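Local atomic coordinates of vacuolar aminopeptidase 1 (Saccharomyces cerevisiae, PDB entry 5JGF), a protein that removes N-terminal amino acids, preferably neutral or hydrophobic ones, from peptides in the vacuole as a zinc-dependent, dodecameric M18 aminopeptidase. Residues E391-N396 and H462-V466; N69-L75 and F289-Y295; S45-Q51 and R319-A323. All blocks are in the same frame, centred on the assembly; numbering follows the deposited sequence.

Contact 1: E391-N396 and H462-V466; sequences ELARRN and HWRSV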
loop_
_atom_site.group_PDB
_atom_site.type_symbol
_atom_site.label_atom_id
_atom_site.label_comp_id
_atom_site.label_asym_id
_atom_site.label_seq_id
_atom_site.Cartn_x
_atom_site.Cartn_y
_atom_site.Cartn_z
ATOM N N GLU D 391 13.910 16.520 52.219
ATOM C CA GLU D 391 14.241 16.883 53.599
ATOM C C GLU D 391 13.896 18.359 53.790
ATOM O O GLU D 391 13.302 18.754 54.795
ATOM C CB GLU D 391 15.733 16.648 53.865
ATOM C CG GLU D 391 16.235 17.160 55.213
ATOM C CD GLU D 391 15.538 16.507 56.393
ATOM O OE1 GLU D 391 15.423 15.262 56.401
ATOM O OE2 GLU D 391 15.116 17.239 57.316
ATOM N N LEU D 392 14.269 19.163 52.800
ATOM C CA LEU D 392 14.002 20.595 52.806
ATOM C C LEU D 392 12.497 20.850 52.939
ATOM O O LEU D 392 12.063 21.717 53.700
ATOM C CB LEU D 392 14.522 21.204 51.503
ATOM C CG LEU D 392 14.514 22.717 51.318
ATOM C CD1 LEU D 392 15.409 23.371 52.362
ATOM C CD2 LEU D 392 15.005 23.044 49.915
ATOM N N ALA D 393 11.705 20.086 52.194
ATOM C CA ALA D 393 10.254 20.231 52.228
ATOM C C ALA D 393 9.685 19.818 53.584
ATOM O O ALA D 393 8.820 20.504 54.131
ATOM C CB ALA D 393 9.616 19.400 51.119
ATOM N N ARG D 394 10.168 18.701 54.123
ATOM C CA ARG D 394 9.690 18.228 55.418
ATOM C C ARG D 394 9.925 19.283 56.495
ATOM O O ARG D 394 9.094 19.469 57.380
ATOM C CB ARG D 394 10.380 16.914 55.808
ATOM C CG ARG D 394 9.942 15.711 54.970
ATOM C CD ARG D 394 10.389 14.391 55.592
ATOM N NE ARG D 394 11.836 14.210 55.555
ATOM C CZ ARG D 394 12.501 13.662 54.542
ATOM N NH1 ARG D 394 11.849 13.230 53.471
ATOM N NH2 ARG D 394 13.820 13.545 54.603
ATOM N N ARG D 395 11.054 19.982 56.409
ATOM C CA ARG D 395 11.382 21.019 57.382
ATOM C C ARG D 395 10.533 22.279 57.238
ATOM O O ARG D 395 10.141 22.881 58.239
ATOM C CB ARG D 395 12.861 21.411 57.274
ATOM C CG ARG D 395 13.841 20.313 57.652
ATOM C CD ARG D 395 15.256 20.866 57.742
ATOM N NE ARG D 395 16.241 19.834 58.057
ATOM C CZ ARG D 395 17.525 20.079 58.301
ATOM N NH1 ARG D 395 17.984 21.324 58.271
ATOM N NH2 ARG D 395 18.352 19.078 58.573
ATOM N N ASN D 396 10.242 22.671 55.998
ATOM C CA ASN D 396 9.469 23.885 55.725
ATOM C C ASN D 396 7.963 23.663 55.650
ATOM O O ASN D 396 7.201 24.614 55.482
ATOM C CB ASN D 396 9.952 24.522 54.412
ATOM C CG ASN D 396 9.570 25.998 54.290
ATOM O OD1 ASN D 396 9.793 26.786 55.213
ATOM N ND2 ASN D 396 9.013 26.381 53.137
ATOM N N HIS D 462 16.752 27.682 54.113
ATOM C CA HIS D 462 17.322 26.469 54.689
ATOM C C HIS D 462 18.187 25.509 53.869
ATOM O O HIS D 462 18.647 24.508 54.414
ATOM C CB HIS D 462 16.180 25.661 55.314
ATOM C CG HIS D 462 15.238 26.484 56.138
ATOM N ND1 HIS D 462 13.892 26.575 55.858
ATOM C CD2 HIS D 462 15.449 27.256 57.230
ATOM C CE1 HIS D 462 13.313 27.366 56.744
ATOM N NE2 HIS D 462 14.235 27.793 57.588
ATOM N N TRP D 463 18.429 25.779 52.591
ATOM C CA TRP D 463 19.223 24.826 51.812
ATOM C C TRP D 463 20.626 24.575 52.366
ATOM O O TRP D 463 21.097 23.438 52.373
ATOM C CB TRP D 463 19.334 25.258 50.343
ATOM C CG TRP D 463 20.411 26.261 50.076
ATOM C CD1 TRP D 463 20.299 27.620 50.120
ATOM C CD2 TRP D 463 21.778 25.980 49.760
ATOM N NE1 TRP D 463 21.513 28.204 49.850
ATOM C CE2 TRP D 463 22.439 27.220 49.629
ATOM C CE3 TRP D 463 22.510 24.799 49.579
ATOM C CZ2 TRP D 463 23.803 27.315 49.321
ATOM C CZ3 TRP D 463 23.867 24.893 49.272
ATOM C CH2 TRP D 463 24.496 26.146 49.147
ATOM N N ARG D 464 21.296 25.627 52.823
ATOM C CA ARG D 464 22.652 25.472 53.346
ATOM C C ARG D 464 22.667 24.545 54.560
ATOM O O ARG D 464 23.489 23.631 54.639
ATOM C CB ARG D 464 23.244 26.839 53.712
ATOM C CG ARG D 464 24.724 26.819 54.111
ATOM C CD ARG D 464 25.624 26.273 53.004
ATOM N NE ARG D 464 25.808 24.827 53.100
ATOM C CZ ARG D 464 26.464 24.085 52.211
ATOM N NH1 ARG D 464 27.007 24.643 51.136
ATOM N NH2 ARG D 464 26.590 22.780 52.404
ATOM N N SER D 465 21.745 24.771 55.490
ATOM C CA SER D 465 21.657 23.955 56.696
ATOM C C SER D 465 21.334 22.496 56.384
ATOM O O SER D 465 21.845 21.586 57.037
ATOM C CB SER D 465 20.594 24.521 57.641
ATOM O OG SER D 465 20.475 23.718 58.802
ATOM N N VAL D 466 20.483 22.273 55.389
ATOM C CA VAL D 466 20.111 20.913 55.010
ATOM C C VAL D 466 21.243 20.189 54.286
ATOM O O VAL D 466 21.540 19.032 54.587
ATOM C CB VAL D 466 18.855 20.903 54.100
ATOM C CG1 VAL D 466 18.597 19.493 53.582
ATOM C CG2 VAL D 466 17.649 21.399 54.878
HETATM O O HOH W 1 20.778 20.725 59.688
#
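Two helices of the M18 peptidase fold pack here near their C-terminal ends: helix 383-396 and the long helix 448-468 near the C terminus of the chain. Over these short segments the axes come within 10.2 Å, and their N-to-C directions differ by 120°, so the two segments cross obliquely. Val466 is the central residue. Its CA-to-CB bond points toward 391-396, and the CA of Val466 lies 6.5 Å from the CA of Leu392. Val466 CG2 is 3.9 Å from Leu392 CD1, while Val466 CG1 is 3.7 Å from Glu391 CG. The CA-to-CB bond of Leu392 points sideways, but CD1 reaches the other helix. Leu392 CD1 also sits 3.8 Å from His462 CB, so it fits between His462 and Val466, one turn apart. Phe459 of the same helix extends this apolar patch. Arg395 closes the outer side. The extended side chain lays one face of its guanidinium on Val466, and Arg395 NH1 lies 3.4 Å from Val466 CG2. Glu391 forms salt bridges with both arginines of its own segment: Arg395 NE to Glu391 OE2 at 2.9 Å and Arg394 NH2 to Glu391 OE1 at 3.0 Å. Lys141 of a neighbouring subunit also pairs with OE1, so the network reaches a subunit interface. A water bridges the segments, accepting from Arg395 NH2 at 3.1 Å and donating to Ser465 O at 3.0 Å.

Contact 2: N69-L75 and F289-Y295; sequences NLSAFIL and FSTVTLY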
loop_
_atom_site.group_PDB
_atom_site.type_symbol
_atom_site.label_atom_id
_atom_site.label_comp_id
_atom_site.label_asym_id
_atom_site.label_seq_id
_atom_site.Cartn_x
_atom_site.Cartn_y
_atom_site.Cartn_z
ATOM N N ASN D 69 18.385 38.341 29.664
ATOM C CA ASN D 69 19.073 37.377 30.527
ATOM C C ASN D 69 19.440 38.170 31.788
ATOM O O ASN D 69 20.260 39.086 31.730
ATOM C CB ASN D 69 20.320 36.901 29.765
ATOM C CG ASN D 69 21.121 35.818 30.484
ATOM O OD1 ASN D 69 22.253 35.540 30.083
ATOM N ND2 ASN D 69 20.553 35.200 31.513
ATOM N N LEU D 70 18.824 37.827 32.915
ATOM C CA LEU D 70 19.064 38.551 34.160
ATOM C C LEU D 70 19.514 37.666 35.312
ATOM O O LEU D 70 19.061 36.531 35.453
ATOM C CB LEU D 70 17.790 39.310 34.559
ATOM C CG LEU D 70 17.763 40.137 35.855
ATOM C CD1 LEU D 70 16.727 41.235 35.727
ATOM C CD2 LEU D 70 17.452 39.247 37.049
ATOM N N SER D 71 20.422 38.192 36.127
ATOM C CA SER D 71 20.910 37.466 37.289
ATOM C C SER D 71 20.889 38.393 38.495
ATOM O O SER D 71 21.537 39.440 38.493
ATOM C CB SER D 71 22.335 36.961 37.065
ATOM O OG SER D 71 22.787 36.235 38.198
ATOM N N ALA D 72 20.118 38.013 39.506
ATOM C CA ALA D 72 20.018 38.794 40.732
ATOM C C ALA D 72 20.717 37.970 41.795
ATOM O O ALA D 72 20.533 36.752 41.861
ATOM C CB ALA D 72 18.560 39.006 41.108
ATOM N N PHE D 73 21.530 38.615 42.624
ATOM C CA PHE D 73 22.229 37.876 43.656
ATOM C C PHE D 73 22.460 38.648 44.945
ATOM O O PHE D 73 22.463 39.881 44.966
ATOM C CB PHE D 73 23.558 37.335 43.109
ATOM C CG PHE D 73 24.473 38.390 42.534
ATOM C CD1 PHE D 73 25.575 38.842 43.255
ATOM C CD2 PHE D 73 24.258 38.897 41.254
ATOM C CE1 PHE D 73 26.458 39.779 42.705
ATOM C CE2 PHE D 73 25.133 39.833 40.697
ATOM C CZ PHE D 73 26.237 40.273 41.424
ATOM N N ILE D 74 22.626 37.888 46.020
ATOM C CA ILE D 74 22.861 38.428 47.350
ATOM C C ILE D 74 24.152 37.786 47.843
ATOM O O ILE D 74 24.241 36.561 47.948
ATOM C CB ILE D 74 21.717 38.056 48.308
ATOM C CG1 ILE D 74 20.373 38.453 47.689
ATOM C CG2 ILE D 74 21.912 38.756 49.653
ATOM C CD1 ILE D 74 19.170 37.960 48.472
ATOM N N LEU D 75 25.147 38.615 48.137
ATOM C CA LEU D 75 26.443 38.132 48.598
ATOM C C LEU D 75 26.711 38.612 50.021
ATOM O O LEU D 75 26.741 39.813 50.282
ATOM C CB LEU D 75 27.537 38.636 47.654
ATOM C CG LEU D 75 29.006 38.317 47.959
ATOM C CD1 LEU D 75 29.222 36.814 48.085
ATOM C CD2 LEU D 75 29.868 38.889 46.847
ATOM N N PHE D 289 25.661 33.107 49.630
ATOM C CA PHE D 289 25.715 33.678 48.286
ATOM C C PHE D 289 24.490 33.034 47.632
ATOM O O PHE D 289 24.470 31.822 47.407
ATOM C CB PHE D 289 27.006 33.250 47.573
ATOM C CG PHE D 289 27.290 33.999 46.284
ATOM C CD1 PHE D 289 28.577 34.015 45.755
ATOM C CD2 PHE D 289 26.277 34.664 45.594
ATOM C CE1 PHE D 289 28.859 34.680 44.560
ATOM C CE2 PHE D 289 26.548 35.332 44.395
ATOM C CZ PHE D 289 27.840 35.341 43.878
ATOM N N SER D 290 23.470 33.842 47.361
ATOM C CA SER D 290 22.222 33.354 46.770
ATOM C C SER D 290 21.927 34.048 45.451
ATOM O O SER D 290 22.275 35.211 45.263
ATOM C CB SER D 290 21.056 33.608 47.732
ATOM O OG SER D 290 21.306 33.049 49.009
ATOM N N THR D 291 21.276 33.340 44.533
ATOM C CA THR D 291 20.953 33.945 43.253
ATOM C C THR D 291 19.813 33.281 42.506
ATOM O O THR D 291 19.571 32.084 42.641
ATOM C CB THR D 291 22.171 33.945 42.293
ATOM O OG1 THR D 291 21.762 34.428 41.004
ATOM C CG2 THR D 291 22.727 32.539 42.119
ATOM N N VAL D 292 19.104 34.096 41.738
ATOM C CA VAL D 292 18.054 33.617 40.860
ATOM C C VAL D 292 18.541 34.157 39.524
ATOM O O VAL D 292 18.710 35.366 39.359
ATOM C CB VAL D 292 16.673 34.223 41.155
ATOM C CG1 VAL D 292 15.718 33.897 39.996
ATOM C CG2 VAL D 292 16.115 33.652 42.445
ATOM N N THR D 293 18.817 33.263 38.586
ATOM C CA THR D 293 19.273 33.682 37.278
ATOM C C THR D 293 18.215 33.251 36.270
ATOM O O THR D 293 17.789 32.095 36.261
ATOM C CB THR D 293 20.648 33.073 36.955
ATOM O OG1 THR D 293 21.607 33.562 37.909
ATOM C CG2 THR D 293 21.102 33.470 35.557
ATOM N N LEU D 294 17.788 34.211 35.453
ATOM C CA LEU D 294 16.749 34.017 34.447
ATOM C C LEU D 294 17.362 34.019 33.052
ATOM O O LEU D 294 18.017 34.984 32.653
ATOM C CB LEU D 294 15.717 35.138 34.569
ATOM C CG LEU D 294 15.162 35.330 35.985
ATOM C CD1 LEU D 294 14.196 36.505 35.998
ATOM C CD2 LEU D 294 14.471 34.053 36.452
ATOM N N TYR D 295 17.126 32.938 32.314
ATOM C CA TYR D 295 17.684 32.771 30.978
ATOM C C TYR D 295 16.707 32.951 29.825
ATOM O O TYR D 295 15.502 32.734 29.960
ATOM C CB TYR D 295 18.305 31.378 30.857
ATOM C CG TYR D 295 19.418 31.112 31.842
ATOM C CD1 TYR D 295 20.710 31.582 31.605
ATOM C CD2 TYR D 295 19.178 30.398 33.016
ATOM C CE1 TYR D 295 21.737 31.342 32.514
ATOM C CE2 TYR D 295 20.198 30.157 33.933
ATOM C CZ TYR D 295 21.472 30.630 33.675
ATOM O OH TYR D 295 22.480 30.389 34.580
#
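Strands 69-75 and 289-295 run antiparallel, with their axes 4.6 Å apart at closest approach. Three hydrogen-bonded pairs, Leu70-Leu294, Ala72-Val292 and Ile74-Ser290, alternate with non-hydrogen-bonded ones. The two faces differ in shape. On the face of Leu70, Ala72 and Ile74, small Ala72 makes a dip between two larger side chains. Leu36 of helix 25-38 and Leu274 of helix 261-278 both touch Ala72 there. On the other face, Ser71 and Thr293 are short and joined through OG and OG1 at 2.9 Å. Thr291 OG1 turns back to the backbone, donating to Ala72 O at 2.8 Å. Bulk gathers at one end of this face. The Phe289 ring has Leu75 CD1 over its face, 4.0 Å from the centroid, and its CE2 lies 3.8 Å from Phe73 CD1. Helix 312-324 covers Phe73. A mixed central sheet with helices on both faces, here with Tyr295 near the zinc ligand His91, is typical of the alpha/beta catalytic domain of zinc exopeptidases.

Contact 3: S45-Q51 and R319-A323; sequences SEKSNWQ and RSSSA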
loop_
_atom_site.group_PDB
_atom_site.type_symbol
_atom_site.label_atom_id
_atom_site.label_comp_id
_atom_site.label_asym_id
_atom_site.label_seq_id
_atom_site.Cartn_x
_atom_site.Cartn_y
_atom_site.Cartn_z
ATOM N N SER D 45 26.585 46.772 35.396
ATOM C CA SER D 45 26.715 46.549 33.961
ATOM C C SER D 45 27.791 45.513 33.667
ATOM O O SER D 45 28.873 45.552 34.250
ATOM C CB SER D 45 27.075 47.853 33.249
ATOM O OG SER D 45 27.338 47.613 31.880
ATOM N N GLU D 46 27.490 44.587 32.761
ATOM C CA GLU D 46 28.446 43.555 32.380
ATOM C C GLU D 46 29.667 44.146 31.688
ATOM O O GLU D 46 30.745 43.558 31.707
ATOM C CB GLU D 46 27.813 42.567 31.401
ATOM C CG GLU D 46 27.104 41.396 32.007
ATOM C CD GLU D 46 26.993 40.262 31.005
ATOM O OE1 GLU D 46 26.485 40.502 29.889
ATOM O OE2 GLU D 46 27.426 39.141 31.333
ATOM N N LYS D 47 29.484 45.305 31.065
ATOM C CA LYS D 47 30.556 45.955 30.320
ATOM C C LYS D 47 31.630 46.661 31.140
ATOM O O LYS D 47 32.601 47.168 30.582
ATOM C CB LYS D 47 29.952 46.934 29.313
ATOM C CG LYS D 47 29.221 46.253 28.164
ATOM C CD LYS D 47 28.598 47.272 27.226
ATOM C CE LYS D 47 28.045 46.606 25.977
ATOM N NZ LYS D 47 27.073 45.532 26.314
ATOM N N SER D 48 31.463 46.698 32.457
ATOM C CA SER D 48 32.448 47.333 33.327
ATOM C C SER D 48 32.936 46.335 34.367
ATOM O O SER D 48 32.190 45.449 34.777
ATOM C CB SER D 48 31.837 48.544 34.036
ATOM O OG SER D 48 31.438 49.534 33.103
ATOM N N ASN D 49 34.185 46.475 34.794
ATOM C CA ASN D 49 34.738 45.578 35.800
ATOM C C ASN D 49 34.051 45.856 37.135
ATOM O O ASN D 49 33.816 47.008 37.490
ATOM C CB ASN D 49 36.251 45.778 35.911
ATOM C CG ASN D 49 36.857 44.978 37.039
ATOM O OD1 ASN D 49 36.769 45.366 38.197
ATOM N ND2 ASN D 49 37.466 43.847 36.708
ATOM N N TRP D 50 33.728 44.799 37.872
ATOM C CA TRP D 50 33.025 44.947 39.140
ATOM C C TRP D 50 33.903 45.106 40.382
ATOM O O TRP D 50 33.383 45.218 41.493
ATOM C CB TRP D 50 32.088 43.755 39.351
ATOM C CG TRP D 50 31.008 43.625 38.310
ATOM C CD1 TRP D 50 30.688 44.526 37.333
ATOM C CD2 TRP D 50 30.078 42.543 38.177
ATOM N NE1 TRP D 50 29.613 44.072 36.601
ATOM C CE2 TRP D 50 29.220 42.858 37.098
ATOM C CE3 TRP D 50 29.887 41.336 38.866
ATOM C CZ2 TRP D 50 28.182 42.008 36.692
ATOM C CZ3 TRP D 50 28.853 40.491 38.462
ATOM C CH2 TRP D 50 28.016 40.834 37.384
ATOM N N GLN D 51 35.218 45.125 40.200
ATOM C CA GLN D 51 36.131 45.245 41.335
ATOM C C GLN D 51 35.775 46.408 42.258
ATOM O O GLN D 51 35.827 46.267 43.477
ATOM C CB GLN D 51 37.574 45.397 40.846
ATOM C CG GLN D 51 38.634 45.025 41.875
ATOM C CD GLN D 51 38.640 43.542 42.197
ATOM O OE1 GLN D 51 38.722 42.694 41.306
ATOM N NE2 GLN D 51 38.570 43.223 43.489
ATOM N N ARG D 319 33.039 36.772 38.781
ATOM C CA ARG D 319 33.279 38.209 38.891
ATOM C C ARG D 319 33.049 38.709 40.315
ATOM O O ARG D 319 33.820 39.524 40.831
ATOM C CB ARG D 319 32.364 38.975 37.930
ATOM C CG ARG D 319 32.569 38.610 36.471
ATOM C CD ARG D 319 31.608 39.342 35.547
ATOM N NE ARG D 319 31.873 40.775 35.496
ATOM C CZ ARG D 319 31.568 41.552 34.464
ATOM N NH1 ARG D 319 30.985 41.037 33.387
ATOM N NH2 ARG D 319 31.848 42.848 34.504
ATOM N N SER D 320 31.984 38.221 40.939
ATOM C CA SER D 320 31.638 38.616 42.300
ATOM C C SER D 320 32.690 38.173 43.307
ATOM O O SER D 320 33.168 38.977 44.111
ATOM C CB SER D 320 30.275 38.031 42.685
ATOM O OG SER D 320 29.246 38.615 41.908
ATOM N N SER D 321 33.048 36.894 43.260
ATOM C CA SER D 321 34.039 36.348 44.175
ATOM C C SER D 321 35.395 37.031 43.996
ATOM O O SER D 321 36.158 37.165 44.954
ATOM C CB SER D 321 34.173 34.832 43.979
ATOM O OG SER D 321 34.587 34.503 42.665
ATOM N N SER D 322 35.689 37.471 42.775
ATOM C CA SER D 322 36.954 38.150 42.500
ATOM C C SER D 322 36.974 39.555 43.091
ATOM O O SER D 322 37.961 39.965 43.694
ATOM C CB SER D 322 37.212 38.231 40.993
ATOM O OG SER D 322 37.545 36.958 40.467
ATOM N N ALA D 323 35.881 40.292 42.920
ATOM C CA ALA D 323 35.792 41.655 43.433
ATOM C C ALA D 323 35.600 41.676 44.947
ATOM O O ALA D 323 36.068 42.578 45.635
ATOM C CB ALA D 323 34.638 42.384 42.755
HETATM O O HOH W 2 29.773 38.734 32.277
HETATM O O HOH W 3 33.961 42.115 36.887
HETATM O O HOH W 4 40.393 41.537 44.551
#
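An arginine guanidinium lies flat on a tryptophan while its edge faces the carbonyls of a turn. This is a cation-pi stack. Arg319, on helix 312-324, meets Trp50 in the loop between strands 42-43 and 58-65. The centres are 3.9 Å apart and the planes differ by 26°. Arg319 CZ sits over the five-membered ring, and CD makes a CH-pi contact 4.1 Å from the centroid of the six-membered ring of Trp50. The guanidinium also holds the type I beta turn from Ser45 to Ser48. NH1 and NH2 of Arg319 both donate to Glu46 O, at 3.0 and 3.1 Å. Trp50 NE1 bonds to Ser45 O at 2.9 Å, so the turn and the ring are also tied directly to each other. Water extends the link: one molecule accepts from Arg319 NE at 2.8 Å and Trp50 N at 2.9 Å, and another joins Arg319 NH1 to Glu46 OE2, whose salt-bridge partner is Arg65. The site lies at a subunit interface, where Lys47 O accepts a hydrogen bond from Asn337 of a neighbouring subunit and Thr333 of that subunit packs on Arg319. Further along the helix, Ala323 CB sits 3.3 Å from Trp50 O. Gln51 NE2 makes a weak hydrogen bond of 3.3 Å to Ser322 O.

In the fold
From the N terminus, the loop 45-51 comes first and strand 69-75 next. The chain returns to that strand with 289-295, closing contact 2, and reaches helix 312-324 soon after, closing contact 3. Contact 2 is thus nested inside the loop of contact 3. The two touch: Phe73 CZ lies 4.0 Å from Trp50 CZ3, and Phe289 CZ lies 3.8 Å from Ser320 CB. Helix 312-324 therefore joins the sheet to the outer loop. Contact 1 follows in series and pairs helices 383-396 and 448-468. It touches neither of the others; its nearest atoms are about 5 Å from contact 2 and about 14 Å from contact 3.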